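Local coordinates for phenylalanine ammonia-lyase (Rhodosporidium toruloides, PDB 1Y2M) that catalyses the non-oxidative deamination of L-phenylalanine and L-tyrosine to trans-cinnamate and p-coumarate, using a cofactor ring formed from its own backbone, at the interface of chains A and B. Sequence-based numbering; all coordinates share one arbitrary frame. Chains: chain A/B, Phenylalanine ammonia-lyase.

Two stretches of the A/B interface, their C-alpha centres about 23 Å apart, join the subunits by different means. Contact 1 is mainly polar: helices 368-391 and 416-443 of chain A meet helix 368-391 of chain B through a carboxylate, a lysine, an amide, a histidine, a serine hydroxyl and two waters. Contact 2 is made by aromatic rings and aliphatic groups, where strands 399-401 and 406-408 of chain A meet helix 314-318 and its neighbours in chain B. No residue is shared, but the chain A strands lie in sequence between the helices of contact 1. Two-fold symmetry repeats both within this homotetramer, a dimer of dimers.

Contact 1: the interface of chains A and B. Residues chain A 381, 416-417, 420, 424; chain B 374-375, 377-378.
B:Asp378 turns its carboxyl carbon CG anti to its carbonyl carbon (chi1 -77°), and A:Asn420 holds its CG anti to the backbone N (176°), which brings carboxylate and amide tip to tip across the interface. The amide ND2 of A:Asn420 gives a hydrogen bond of 2.8 Å to OD2 of B:Asp378; the acceptor lies close to the amide plane, but the donor comes from above the carboxylate plane. The other oxygen, OD1 of B:Asp378, is met on its syn side by the ammonium NZ of A:Lys424, a salt bridge of 2.8 Å, after the lysine chain bends at chi3. Water 2 also links these two atoms and sits over the centre of one face of the A:His381 imidazole. An alanine in place of B:Asp378 would probably leave the A:Lys424 ammonium without its partner charge and the A:Asn420 amide freer to turn. Beside this cluster, NE2 of A:His381 and the hydroxyl OG of B:Ser377 share a hydrogen bond of 2.8 Å, 158° at the hydrogen. Water 1 bridges OD1 of A:Asn420 to the carbonyl O of B:Pro374. The ring of B:Pro374 packs on the start of helix 416-443 of chain A, its CG 3.5 Å from CA of A:Ala417. Helix 368-391 of chain B thus lies against helix 416-443 of chain A, while A:His381 reaches in from chain A's own helix 368-391.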
loop_
_atom_site.group_PDB
_atom_site.type_symbol
_atom_site.label_atom_id
_atom_site.label_comp_id
_atom_site.label_asym_id
_atom_site.label_seq_id
_atom_site.Cartn_x
_atom_site.Cartn_y
_atom_site.Cartn_z
ATOM N N HIS A 381 -17.061 -12.281 11.675
ATOM C CA HIS A 381 -17.857 -11.733 10.588
ATOM C C HIS A 381 -17.564 -12.448 9.274
ATOM O O HIS A 381 -18.479 -12.809 8.551
ATOM C CB HIS A 381 -17.551 -10.225 10.447
ATOM C CG HIS A 381 -18.395 -9.536 9.419
ATOM N ND1 HIS A 381 -18.068 -9.531 8.083
ATOM C CD2 HIS A 381 -19.545 -8.836 9.533
ATOM C CE1 HIS A 381 -19.013 -8.886 7.414
ATOM N NE2 HIS A 381 -19.914 -8.449 8.272
ATOM N N ALA A 416 -17.392 -10.457 -4.550
ATOM C CA ALA A 416 -16.901 -9.409 -3.655
ATOM C C ALA A 416 -17.033 -9.833 -2.180
ATOM O O ALA A 416 -16.227 -9.432 -1.342
ATOM C CB ALA A 416 -17.601 -8.134 -3.914
ATOM N N ALA A 417 -18.072 -10.590 -1.866
ATOM C CA ALA A 417 -18.257 -11.093 -0.487
ATOM C C ALA A 417 -17.019 -11.885 -0.043
ATOM O O ALA A 417 -16.543 -11.732 1.079
ATOM C CB ALA A 417 -19.541 -11.917 -0.333
ATOM N N ASN A 420 -13.935 -9.465 0.220
ATOM C CA ASN A 420 -14.123 -8.714 1.461
ATOM C C ASN A 420 -13.519 -9.455 2.655
ATOM O O ASN A 420 -12.765 -8.889 3.435
ATOM C CB ASN A 420 -15.620 -8.446 1.673
ATOM C CG ASN A 420 -15.921 -7.741 3.008
ATOM O OD1 ASN A 420 -16.240 -8.399 4.034
ATOM N ND2 ASN A 420 -15.876 -6.407 2.985
ATOM N N LYS A 424 -9.906 -8.233 4.850
ATOM C CA LYS A 424 -9.918 -7.965 6.298
ATOM C C LYS A 424 -9.065 -8.969 7.044
ATOM O O LYS A 424 -8.379 -8.618 8.000
ATOM C CB LYS A 424 -11.333 -7.954 6.883
ATOM C CG LYS A 424 -12.275 -6.939 6.258
ATOM C CD LYS A 424 -13.568 -6.770 7.101
ATOM C CE LYS A 424 -14.247 -8.071 7.427
ATOM N NZ LYS A 424 -15.705 -7.777 7.579
ATOM N N PRO B 374 -21.196 -6.286 0.463
ATOM C CA PRO B 374 -20.163 -6.562 1.455
ATOM C C PRO B 374 -19.683 -5.373 2.238
ATOM O O PRO B 374 -19.513 -5.440 3.465
ATOM C CB PRO B 374 -19.055 -7.212 0.632
ATOM C CG PRO B 374 -19.772 -7.912 -0.440
ATOM C CD PRO B 374 -20.835 -6.860 -0.835
ATOM N N LEU B 375 -19.479 -4.265 1.547
ATOM C CA LEU B 375 -18.974 -3.096 2.218
ATOM C C LEU B 375 -20.071 -2.460 3.120
ATOM O O LEU B 375 -19.772 -1.822 4.147
ATOM C CB LEU B 375 -18.396 -2.087 1.262
ATOM C CG LEU B 375 -19.303 -1.374 0.292
ATOM C CD1 LEU B 375 -19.881 -0.086 0.874
ATOM C CD2 LEU B 375 -18.505 -1.146 -1.040
ATOM N N SER B 377 -22.176 -4.246 4.838
ATOM C CA SER B 377 -22.103 -5.020 6.062
ATOM C C SER B 377 -21.005 -4.488 6.967
ATOM O O SER B 377 -21.173 -4.451 8.165
ATOM C CB SER B 377 -21.930 -6.549 5.802
ATOM O OG SER B 377 -22.120 -7.278 6.991
ATOM N N ASP B 378 -19.874 -4.087 6.369
ATOM C CA ASP B 378 -18.761 -3.537 7.113
ATOM C C ASP B 378 -19.168 -2.223 7.754
ATOM O O ASP B 378 -18.830 -1.980 8.918
ATOM C CB ASP B 378 -17.554 -3.317 6.205
ATOM C CG ASP B 378 -16.836 -4.576 5.891
ATOM O OD1 ASP B 378 -17.094 -5.614 6.531
ATOM O OD2 ASP B 378 -15.925 -4.496 5.008
HETATM O O HOH W 1 -19.199 -8.213 4.193
HETATM O O HOH W 2 -17.154 -6.052 9.271
#

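Contact 2: the interface of chains A and B. Residues chain A 180, 399-401, 407-408; chain B 312, 314-315, 319, 345.
B:Phe314 lays one face of its ring against A:Asp401 and reaches past A:His408, its CG anti to the backbone N (chi1 -175°). At the root, CB of B:Phe314 lies over one face of the A:His408 imidazole, 3.9 Å from the ring centroid. CG stays near CD2 of that histidine, and the ring then divides: CD2 of B:Phe314 comes to 3.3 Å from CD2 of A:His408, while CD1 lies under the A:Asp401 carboxylate, stacked on this face with the two planes 1° apart. Farther out, CE1 of B:Phe314 meets CB of A:Asp401 at 3.6 Å, and CE2 meets CB of A:Leu399. The tip, CZ, reaches the backbone O of A:Ile400, and this end of the phenyl meets the face of the A:His180 imidazole, edge-to-face. The other face of the phenyl is backed from within chain B by the methyl CG2 of B:Thr319. That methyl also sits over the A:His180 imidazole. Beyond the phenyl, A:His408 stacks on B:His345 with ring centroids 4.3 Å apart, and its CE1 points at the centre of the B:His312 ring. ND1 of B:His312 accepts a hydrogen bond of 3.0 Å from the backbone N of B:Phe314, which helps fix that imidazole's rotation. Helix 314-318 of chain B begins at B:Phe314 and presses against strands 399-401 and 406-408 of chain A, with B:His345 coming from the start of helix 345-348.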
loop_
_atom_site.group_PDB
_atom_site.type_symbol
_atom_site.label_atom_id
_atom_site.label_comp_id
_atom_site.label_asym_id
_atom_site.label_seq_id
_atom_site.Cartn_x
_atom_site.Cartn_y
_atom_site.Cartn_z
ATOM N N HIS A 180 -31.600 -23.976 -9.131
ATOM C CA HIS A 180 -31.722 -22.692 -9.831
ATOM C C HIS A 180 -30.907 -22.626 -11.135
ATOM O O HIS A 180 -30.910 -21.591 -11.809
ATOM C CB HIS A 180 -31.211 -21.570 -8.915
ATOM C CG HIS A 180 -31.836 -21.561 -7.562
ATOM N ND1 HIS A 180 -31.093 -21.368 -6.419
ATOM C CD2 HIS A 180 -33.107 -21.774 -7.157
ATOM C CE1 HIS A 180 -31.895 -21.424 -5.369
ATOM N NE2 HIS A 180 -33.124 -21.668 -5.793
ATOM N N LEU A 399 -30.133 -17.513 -13.897
ATOM C CA LEU A 399 -30.727 -18.393 -12.890
ATOM C C LEU A 399 -32.194 -18.594 -13.201
ATOM O O LEU A 399 -32.872 -17.689 -13.697
ATOM C CB LEU A 399 -30.511 -17.812 -11.489
ATOM C CG LEU A 399 -29.044 -17.742 -11.100
ATOM C CD1 LEU A 399 -28.934 -17.302 -9.663
ATOM C CD2 LEU A 399 -28.322 -19.042 -11.306
ATOM N N ILE A 400 -32.671 -19.793 -12.881
ATOM C CA ILE A 400 -33.960 -20.265 -13.352
ATOM C C ILE A 400 -34.943 -20.345 -12.188
ATOM O O ILE A 400 -34.633 -21.004 -11.198
ATOM C CB ILE A 400 -33.776 -21.685 -13.943
ATOM C CG1 ILE A 400 -32.740 -21.700 -15.081
ATOM C CG2 ILE A 400 -35.073 -22.248 -14.390
ATOM C CD1 ILE A 400 -33.033 -20.779 -16.214
ATOM N N ASP A 401 -36.093 -19.656 -12.299
ATOM C CA ASP A 401 -37.132 -19.746 -11.296
ATOM C C ASP A 401 -38.233 -20.621 -11.852
ATOM O O ASP A 401 -39.065 -20.177 -12.618
ATOM C CB ASP A 401 -37.712 -18.392 -10.908
ATOM C CG ASP A 401 -38.818 -18.518 -9.833
ATOM O OD1 ASP A 401 -39.137 -19.663 -9.377
ATOM O OD2 ASP A 401 -39.338 -17.480 -9.419
ATOM N N SER A 407 -36.667 -16.949 -16.058
ATOM C CA SER A 407 -35.253 -16.885 -15.773
ATOM C C SER A 407 -34.870 -15.447 -15.503
ATOM O O SER A 407 -35.582 -14.526 -15.886
ATOM C CB SER A 407 -34.439 -17.459 -16.906
ATOM O OG SER A 407 -34.674 -16.690 -18.056
ATOM N N HIS A 408 -33.756 -15.287 -14.807
ATOM C CA HIS A 408 -33.306 -13.985 -14.311
ATOM C C HIS A 408 -31.813 -13.808 -14.606
ATOM O O HIS A 408 -31.019 -14.736 -14.496
ATOM C CB HIS A 408 -33.521 -13.855 -12.816
ATOM C CG HIS A 408 -34.954 -13.917 -12.397
ATOM N ND1 HIS A 408 -35.738 -12.788 -12.249
ATOM C CD2 HIS A 408 -35.731 -14.967 -12.037
ATOM C CE1 HIS A 408 -36.947 -13.151 -11.845
ATOM N NE2 HIS A 408 -36.970 -14.467 -11.699
ATOM N N HIS B 312 -34.220 -7.962 -8.844
ATOM C CA HIS B 312 -35.340 -8.805 -8.505
ATOM C C HIS B 312 -35.024 -9.676 -7.294
ATOM O O HIS B 312 -33.907 -10.162 -7.191
ATOM C CB HIS B 312 -35.654 -9.693 -9.708
ATOM C CG HIS B 312 -36.975 -10.367 -9.612
ATOM N ND1 HIS B 312 -37.186 -11.492 -8.836
ATOM C CD2 HIS B 312 -38.158 -10.091 -10.213
ATOM C CE1 HIS B 312 -38.445 -11.866 -8.967
ATOM N NE2 HIS B 312 -39.054 -11.029 -9.798
ATOM N N PHE B 314 -35.573 -12.711 -6.605
ATOM C CA PHE B 314 -35.105 -14.058 -6.870
ATOM C C PHE B 314 -33.569 -14.100 -6.904
ATOM O O PHE B 314 -32.952 -15.080 -6.471
ATOM C CB PHE B 314 -35.660 -14.587 -8.192
ATOM C CG PHE B 314 -35.301 -15.983 -8.446
ATOM C CD1 PHE B 314 -35.908 -17.028 -7.736
ATOM C CD2 PHE B 314 -34.307 -16.265 -9.317
ATOM C CE1 PHE B 314 -35.545 -18.378 -7.984
ATOM C CE2 PHE B 314 -33.931 -17.588 -9.556
ATOM C CZ PHE B 314 -34.498 -18.617 -8.899
ATOM N N LEU B 315 -32.976 -13.035 -7.399
ATOM C CA LEU B 315 -31.532 -12.952 -7.628
ATOM C C LEU B 315 -30.744 -12.658 -6.389
ATOM O O LEU B 315 -29.512 -12.592 -6.439
ATOM C CB LEU B 315 -31.200 -11.926 -8.703
ATOM C CG LEU B 315 -31.558 -12.317 -10.142
ATOM C CD1 LEU B 315 -31.372 -11.121 -11.084
ATOM C CD2 LEU B 315 -30.693 -13.464 -10.622
ATOM N N THR B 319 -31.663 -16.681 -4.007
ATOM C CA THR B 319 -30.509 -17.402 -4.541
ATOM C C THR B 319 -29.165 -17.158 -3.838
ATOM O O THR B 319 -28.310 -18.064 -3.828
ATOM C CB THR B 319 -30.321 -17.110 -6.054
ATOM O OG1 THR B 319 -30.334 -15.687 -6.295
ATOM C CG2 THR B 319 -31.390 -17.793 -6.851
ATOM N N HIS B 345 -38.773 -6.348 -15.225
ATOM C CA HIS B 345 -38.753 -7.811 -15.473
ATOM C C HIS B 345 -40.163 -8.285 -15.791
ATOM O O HIS B 345 -40.369 -9.082 -16.706
ATOM C CB HIS B 345 -38.142 -8.607 -14.266
ATOM C CG HIS B 345 -38.458 -10.076 -14.275
ATOM N ND1 HIS B 345 -37.733 -10.998 -15.003
ATOM C CD2 HIS B 345 -39.436 -10.781 -13.648
ATOM C CE1 HIS B 345 -38.239 -12.204 -14.816
ATOM N NE2 HIS B 345 -39.291 -12.097 -14.019
#